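Long-range contact in LbaCas13a H328A (C2c2) (Lachnospiraceae bacterium NK4A179, PDB 5WLH), which binds pre-crRNA as a CRISPR-Cas13a effector and, as its family implies, probably uses the guide to find and cleave target RNA: residues A[487-498]-A[928-939]. Numbering follows the deposited sequence. Where two conformers were deposited one is given.
Sequences FDYELIKAEEML and YKQYVWDIYRRA. With nucleotides of chain B.
Arg938 grips Glu490 end-on, one nitrogen to each carboxylate oxygen. Arg938 NH1 reaches Glu490 OE2 in the guanidinium plane, 2.9 Å away and nearly straight at 166°. NH2 meets OE1 at 2.8 Å, more bent and tilted from that plane. Glu490 OE1 also accepts a hydrogen bond from O2' of A25 of chain B, 2.5 Å away. Tyr931 OH donates to the same O2', and the adenine of A25 covers one face of its ring. Tyr931 CD2 packs on Ala494 CB at 3.5 Å. CG anti to the backbone N (chi1 -169°) carries the Tyr931 ring between Ala494 and the adenine. Gln930 OE1 accepts from N6 of A25. The two helices thus form a binding surface for the crRNA. Ala939 CA sits over the Phe487 ring face, and Leu498 CD2 over that of Tyr928.

In the second shell, Asp934 OD2 accepts from Arg938 NE at 2.7 Å, in the guanidinium plane, which fixes its rotation. Arg937 grips Asp934 OD1 side-on. A leucine in place of Arg938 removes the shared cation and would probably leave the Glu490 carboxylate free to turn from O2' of A25.

The segments run antiparallel (174°), their axes 9.4 Å apart. Helix 429-458 packs on Ile492, helix 805-813 on Trp933 and helix 960-974 on Tyr928.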
loop_
_atom_site.group_PDB
_atom_site.type_symbol
_atom_site.label_atom_id
_atom_site.label_comp_id
_atom_site.label_asym_id
_atom_site.label_seq_id
_atom_site.Cartn_x
_atom_site.Cartn_y
_atom_site.Cartn_z
ATOM N N PHE A 487 14.516 13.876 -1.737
ATOM C CA PHE A 487 13.276 14.642 -1.655
ATOM C C PHE A 487 12.562 14.665 -3.003
ATOM O O PHE A 487 11.326 14.622 -3.055
ATOM C CB PHE A 487 13.567 16.077 -1.200
ATOM C CG PHE A 487 14.294 16.149 0.103
ATOM C CD1 PHE A 487 13.609 15.963 1.297
ATOM C CD2 PHE A 487 15.652 16.380 0.140
ATOM C CE1 PHE A 487 14.273 16.010 2.525
ATOM C CE2 PHE A 487 16.329 16.434 1.351
ATOM C CZ PHE A 487 15.633 16.268 2.551
ATOM N N ASP A 488 13.331 14.759 -4.102
ATOM C CA ASP A 488 12.738 14.721 -5.441
ATOM C C ASP A 488 11.891 13.474 -5.623
ATOM O O ASP A 488 10.792 13.522 -6.190
ATOM C CB ASP A 488 13.833 14.735 -6.523
ATOM C CG ASP A 488 14.549 16.063 -6.632
ATOM O OD1 ASP A 488 13.932 17.098 -6.356
ATOM O OD2 ASP A 488 15.726 16.060 -7.026
ATOM N N TYR A 489 12.421 12.329 -5.193
ATOM C CA TYR A 489 11.686 11.080 -5.368
ATOM C C TYR A 489 10.527 10.966 -4.393
ATOM O O TYR A 489 9.524 10.312 -4.699
ATOM C CB TYR A 489 12.644 9.904 -5.236
ATOM C CG TYR A 489 13.206 9.449 -6.579
ATOM C CD1 TYR A 489 13.394 10.352 -7.616
ATOM C CD2 TYR A 489 13.545 8.122 -6.790
ATOM C CE1 TYR A 489 13.899 9.926 -8.853
ATOM C CE2 TYR A 489 14.060 7.682 -8.011
ATOM C CZ TYR A 489 14.230 8.590 -9.032
ATOM O OH TYR A 489 14.728 8.143 -10.221
ATOM N N GLU A 490 10.637 11.570 -3.209
ATOM C CA GLU A 490 9.468 11.627 -2.342
ATOM C C GLU A 490 8.317 12.359 -3.034
ATOM O O GLU A 490 7.165 11.910 -2.991
ATOM C CB GLU A 490 9.837 12.301 -1.021
ATOM C CG GLU A 490 10.775 11.482 -0.157
ATOM C CD GLU A 490 10.899 12.082 1.217
ATOM O OE1 GLU A 490 10.180 11.621 2.141
ATOM O OE2 GLU A 490 11.696 13.042 1.348
ATOM N N LEU A 491 8.616 13.470 -3.702
ATOM C CA LEU A 491 7.581 14.191 -4.440
ATOM C C LEU A 491 6.985 13.324 -5.544
ATOM O O LEU A 491 5.761 13.299 -5.726
ATOM C CB LEU A 491 8.158 15.474 -5.036
ATOM C CG LEU A 491 8.508 16.601 -4.049
ATOM C CD1 LEU A 491 9.248 17.688 -4.808
ATOM C CD2 LEU A 491 7.250 17.166 -3.419
ATOM N N ILE A 492 7.830 12.592 -6.281
ATOM C CA ILE A 492 7.309 11.686 -7.307
ATOM C C ILE A 492 6.374 10.664 -6.682
ATOM O O ILE A 492 5.289 10.389 -7.207
ATOM C CB ILE A 492 8.456 10.991 -8.064
ATOM C CG1 ILE A 492 9.208 11.996 -8.944
ATOM C CG2 ILE A 492 7.900 9.838 -8.926
ATOM C CD1 ILE A 492 10.466 11.412 -9.531
ATOM N N LYS A 493 6.773 10.093 -5.544
ATOM C CA LYS A 493 5.928 9.104 -4.884
ATOM C C LYS A 493 4.581 9.705 -4.512
ATOM O O LYS A 493 3.533 9.107 -4.777
ATOM C CB LYS A 493 6.631 8.532 -3.652
ATOM C CG LYS A 493 5.934 7.282 -3.107
ATOM C CD LYS A 493 6.282 6.999 -1.642
ATOM C CE LYS A 493 5.460 5.828 -1.073
ATOM N NZ LYS A 493 5.181 4.769 -2.088
ATOM N N ALA A 494 4.588 10.911 -3.927
ATOM C CA ALA A 494 3.336 11.582 -3.589
ATOM C C ALA A 494 2.432 11.661 -4.810
ATOM O O ALA A 494 1.272 11.238 -4.771
ATOM C CB ALA A 494 3.612 12.983 -3.032
ATOM N N GLU A 495 2.981 12.142 -5.924
ATOM C CA GLU A 495 2.152 12.346 -7.105
ATOM C C GLU A 495 1.701 11.017 -7.679
ATOM O O GLU A 495 0.537 10.868 -8.069
ATOM C CB GLU A 495 2.936 13.145 -8.156
ATOM C CG GLU A 495 2.133 13.505 -9.407
ATOM C CD GLU A 495 2.951 14.411 -10.318
ATOM O OE1 GLU A 495 3.881 13.896 -10.974
ATOM O OE2 GLU A 495 2.682 15.635 -10.345
ATOM N N GLU A 496 2.625 10.047 -7.770
ATOM C CA GLU A 496 2.275 8.755 -8.356
ATOM C C GLU A 496 1.255 8.020 -7.508
ATOM O O GLU A 496 0.353 7.372 -8.048
ATOM C CB GLU A 496 3.530 7.909 -8.568
ATOM C CG GLU A 496 4.394 8.508 -9.682
ATOM C CD GLU A 496 5.600 7.663 -10.074
ATOM O OE1 GLU A 496 5.937 6.718 -9.351
ATOM O OE2 GLU A 496 6.215 7.968 -11.129
ATOM N N MET A 497 1.360 8.124 -6.182
ATOM C CA MET A 497 0.344 7.500 -5.331
ATOM C C MET A 497 -1.027 8.085 -5.626
ATOM O O MET A 497 -1.996 7.351 -5.832
ATOM C CB MET A 497 0.674 7.689 -3.844
ATOM C CG MET A 497 1.928 7.002 -3.364
ATOM S SD MET A 497 1.759 5.250 -3.067
ATOM C CE MET A 497 0.981 5.255 -1.444
ATOM N N LEU A 498 -1.125 9.419 -5.660
ATOM C CA LEU A 498 -2.428 10.031 -5.881
ATOM C C LEU A 498 -2.952 9.700 -7.268
ATOM O O LEU A 498 -4.150 9.429 -7.437
ATOM C CB LEU A 498 -2.352 11.548 -5.686
ATOM C CG LEU A 498 -3.716 12.241 -5.830
ATOM C CD1 LEU A 498 -4.640 11.802 -4.696
ATOM C CD2 LEU A 498 -3.548 13.762 -5.854
ATOM N N TYR A 928 -2.020 13.133 0.193
ATOM C CA TYR A 928 -1.152 13.752 -0.803
ATOM C C TYR A 928 -0.699 15.138 -0.352
ATOM O O TYR A 928 0.494 15.470 -0.404
ATOM C CB TYR A 928 -1.895 13.834 -2.140
ATOM C CG TYR A 928 -1.172 14.678 -3.158
ATOM C CD1 TYR A 928 -0.125 14.139 -3.895
ATOM C CD2 TYR A 928 -1.525 15.997 -3.384
ATOM C CE1 TYR A 928 0.559 14.889 -4.795
ATOM C CE2 TYR A 928 -0.842 16.770 -4.316
ATOM C CZ TYR A 928 0.192 16.191 -5.027
ATOM O OH TYR A 928 0.904 16.893 -5.960
ATOM N N LYS A 929 -1.649 15.977 0.067
ATOM C CA LYS A 929 -1.298 17.357 0.388
ATOM C C LYS A 929 -0.323 17.411 1.561
ATOM O O LYS A 929 0.651 18.175 1.537
ATOM C CB LYS A 929 -2.558 18.152 0.700
ATOM C CG LYS A 929 -2.290 19.645 0.938
ATOM C CD LYS A 929 -3.590 20.387 1.236
ATOM C CE LYS A 929 -3.333 21.892 1.372
ATOM N NZ LYS A 929 -4.584 22.690 1.266
ATOM N N GLN A 930 -0.554 16.582 2.575
ATOM C CA GLN A 930 0.314 16.570 3.744
ATOM C C GLN A 930 1.696 16.055 3.396
ATOM O O GLN A 930 2.692 16.555 3.922
ATOM C CB GLN A 930 -0.290 15.708 4.848
ATOM C CG GLN A 930 0.291 16.016 6.230
ATOM C CD GLN A 930 1.576 15.289 6.525
ATOM O OE1 GLN A 930 1.861 14.240 5.932
ATOM N NE2 GLN A 930 2.352 15.814 7.493
ATOM N N TYR A 931 1.768 15.015 2.556
ATOM C CA TYR A 931 3.060 14.460 2.159
ATOM C C TYR A 931 3.883 15.506 1.415
ATOM O O TYR A 931 5.051 15.746 1.736
ATOM C CB TYR A 931 2.812 13.211 1.301
ATOM C CG TYR A 931 3.986 12.314 0.969
ATOM C CD1 TYR A 931 5.232 12.451 1.582
ATOM C CD2 TYR A 931 3.825 11.301 0.030
ATOM C CE1 TYR A 931 6.291 11.604 1.243
ATOM C CE2 TYR A 931 4.852 10.466 -0.297
ATOM C CZ TYR A 931 6.081 10.618 0.294
ATOM O OH TYR A 931 7.085 9.757 -0.086
ATOM N N VAL A 932 3.268 16.186 0.456
ATOM C CA VAL A 932 3.999 17.206 -0.288
ATOM C C VAL A 932 4.471 18.303 0.659
ATOM O O VAL A 932 5.614 18.761 0.578
ATOM C CB VAL A 932 3.118 17.757 -1.424
ATOM C CG1 VAL A 932 3.747 18.998 -2.048
ATOM C CG2 VAL A 932 2.866 16.664 -2.496
ATOM N N TRP A 933 3.601 18.739 1.571
ATOM C CA TRP A 933 4.009 19.749 2.546
ATOM C C TRP A 933 5.192 19.259 3.371
ATOM O O TRP A 933 6.153 20.002 3.607
ATOM C CB TRP A 933 2.814 20.092 3.441
ATOM C CG TRP A 933 3.113 20.905 4.696
ATOM C CD1 TRP A 933 3.096 22.279 4.816
ATOM C CD2 TRP A 933 3.425 20.394 5.993
ATOM N NE1 TRP A 933 3.390 22.643 6.114
ATOM C CE2 TRP A 933 3.612 21.508 6.852
ATOM C CE3 TRP A 933 3.583 19.109 6.517
ATOM C CZ2 TRP A 933 3.929 21.365 8.200
ATOM C CZ3 TRP A 933 3.910 18.968 7.852
ATOM C CH2 TRP A 933 4.078 20.096 8.683
ATOM N N ASP A 934 5.144 17.998 3.799
ATOM C CA ASP A 934 6.185 17.478 4.676
ATOM C C ASP A 934 7.520 17.370 3.949
ATOM O O ASP A 934 8.582 17.613 4.538
ATOM C CB ASP A 934 5.749 16.120 5.227
ATOM C CG ASP A 934 6.664 15.628 6.323
ATOM O OD1 ASP A 934 6.683 16.263 7.400
ATOM O OD2 ASP A 934 7.361 14.614 6.112
ATOM N N ILE A 935 7.486 17.008 2.668
ATOM C CA ILE A 935 8.716 16.932 1.881
ATOM C C ILE A 935 9.352 18.306 1.755
ATOM O O ILE A 935 10.565 18.469 1.937
ATOM C CB ILE A 935 8.441 16.347 0.492
ATOM C CG1 ILE A 935 7.905 14.909 0.598
ATOM C CG2 ILE A 935 9.746 16.381 -0.332
ATOM C CD1 ILE A 935 7.121 14.485 -0.644
ATOM N N TYR A 936 8.550 19.304 1.381
ATOM C CA TYR A 936 9.102 20.640 1.238
ATOM C C TYR A 936 9.609 21.150 2.577
ATOM O O TYR A 936 10.633 21.838 2.644
ATOM C CB TYR A 936 8.048 21.565 0.655
ATOM C CG TYR A 936 7.928 21.407 -0.848
ATOM C CD1 TYR A 936 9.023 21.623 -1.679
ATOM C CD2 TYR A 936 6.737 21.012 -1.430
ATOM C CE1 TYR A 936 8.922 21.465 -3.049
ATOM C CE2 TYR A 936 6.626 20.859 -2.808
ATOM C CZ TYR A 936 7.716 21.082 -3.603
ATOM O OH TYR A 936 7.611 20.932 -4.964
ATOM N N ARG A 937 8.893 20.824 3.653
ATOM C CA ARG A 937 9.331 21.206 4.990
ATOM C C ARG A 937 10.720 20.653 5.284
ATOM O O ARG A 937 11.603 21.372 5.768
ATOM C CB ARG A 937 8.325 20.691 6.019
ATOM C CG ARG A 937 8.661 21.006 7.459
ATOM C CD ARG A 937 7.648 20.311 8.388
ATOM N NE ARG A 937 7.788 18.855 8.405
ATOM C CZ ARG A 937 8.757 18.190 9.028
ATOM N NH1 ARG A 937 9.702 18.844 9.700
ATOM N NH2 ARG A 937 8.795 16.864 8.968
ATOM N N ARG A 938 10.926 19.364 5.000
ATOM C CA ARG A 938 12.202 18.730 5.301
ATOM C C ARG A 938 13.285 19.157 4.320
ATOM O O ARG A 938 14.434 19.366 4.722
ATOM C CB ARG A 938 12.031 17.205 5.333
ATOM C CG ARG A 938 11.251 16.725 6.573
ATOM C CD ARG A 938 11.129 15.197 6.628
ATOM N NE ARG A 938 10.066 14.715 5.737
ATOM C CZ ARG A 938 10.287 14.146 4.556
ATOM N NH1 ARG A 938 11.524 13.993 4.116
ATOM N NH2 ARG A 938 9.267 13.734 3.807
ATOM N N ALA A 939 12.934 19.333 3.039
ATOM C CA ALA A 939 13.890 19.916 2.101
ATOM C C ALA A 939 14.320 21.298 2.578
ATOM O O ALA A 939 15.510 21.627 2.565
ATOM C CB ALA A 939 13.283 20.000 0.699
ATOM P P A B 25 11.857 6.791 5.566
ATOM O OP1 A B 25 12.433 8.147 5.810
ATOM O OP2 A B 25 11.966 5.747 6.609
ATOM O "O5'" A B 25 10.324 6.999 5.220
ATOM C "C5'" A B 25 9.514 5.928 4.753
ATOM C "C4'" A B 25 8.648 6.372 3.606
ATOM O "O4'" A B 25 7.584 7.236 4.091
ATOM C "C3'" A B 25 9.372 7.160 2.510
ATOM O "O3'" A B 25 8.828 6.787 1.250
ATOM C "C2'" A B 25 8.954 8.596 2.783
ATOM O "O2'" A B 25 8.997 9.438 1.648
ATOM C "C1'" A B 25 7.530 8.391 3.276
ATOM N N9 A B 25 6.999 9.527 4.017
ATOM C C8 A B 25 7.697 10.415 4.800
ATOM N N7 A B 25 6.947 11.377 5.286
ATOM C C5 A B 25 5.688 11.096 4.777
ATOM C C6 A B 25 4.455 11.740 4.925
ATOM N N6 A B 25 4.307 12.843 5.662
ATOM N N1 A B 25 3.389 11.226 4.278
ATOM C C2 A B 25 3.541 10.122 3.538
ATOM N N3 A B 25 4.662 9.430 3.326
ATOM C C4 A B 25 5.702 9.973 3.982
ATOM P P A B 26 9.543 5.646 0.401
ATOM O OP1 A B 26 8.488 5.003 -0.421
ATOM O OP2 A B 26 10.424 4.880 1.310
ATOM O "O5'" A B 26 10.490 6.463 -0.574
ATOM C "C5'" A B 26 9.989 7.164 -1.709
ATOM C "C4'" A B 26 11.079 7.290 -2.742
ATOM O "O4'" A B 26 12.100 8.192 -2.232
ATOM C "C3'" A B 26 11.793 5.979 -3.045
ATOM O "O3'" A B 26 12.285 6.013 -4.379
ATOM C "C2'" A B 26 12.961 6.016 -2.065
ATOM O "O2'" A B 26 14.051 5.178 -2.382
ATOM C "C1'" A B 26 13.328 7.502 -2.082
ATOM N N9 A B 26 13.907 7.919 -0.809
ATOM C C8 A B 26 13.226 8.376 0.290
ATOM N N7 A B 26 14.019 8.621 1.317
ATOM C C5 A B 26 15.275 8.306 0.844
ATOM C C6 A B 26 16.537 8.372 1.463
ATOM N N6 A B 26 16.676 8.778 2.735
ATOM N N1 A B 26 17.600 7.973 0.749
ATOM C C2 A B 26 17.426 7.566 -0.521
ATOM N N3 A B 26 16.285 7.471 -1.205
ATOM C C4 A B 26 15.237 7.869 -0.458
ATOM P P U B 27 12.410 4.656 -5.225
ATOM O OP1 U B 27 13.414 3.793 -4.611
ATOM O OP2 U B 27 12.574 4.975 -6.670
ATOM O "O5'" U B 27 10.990 3.985 -5.028
ATOM C "C5'" U B 27 10.637 2.816 -5.739
ATOM C "C4'" U B 27 9.591 2.078 -4.958
ATOM O "O4'" U B 27 10.232 1.407 -3.843
ATOM C "C3'" U B 27 8.496 2.968 -4.338
ATOM O "O3'" U B 27 7.245 2.321 -4.468
ATOM C "C2'" U B 27 8.848 2.953 -2.854
ATOM O "O2'" U B 27 7.754 3.190 -1.987
ATOM C "C1'" U B 27 9.390 1.539 -2.732
ATOM N N1 U B 27 10.086 1.202 -1.484
ATOM C C2 U B 27 10.001 -0.128 -1.084
ATOM O O2 U B 27 9.461 -0.981 -1.762
ATOM N N3 U B 27 10.604 -0.426 0.120
ATOM C C4 U B 27 11.254 0.473 0.939
ATOM O O4 U B 27 11.744 0.074 2.005
ATOM C C5 U B 27 11.265 1.826 0.462
ATOM C C6 U B 27 10.690 2.147 -0.700
HETATM O O HOH W 1 0.882 16.653 -8.850
#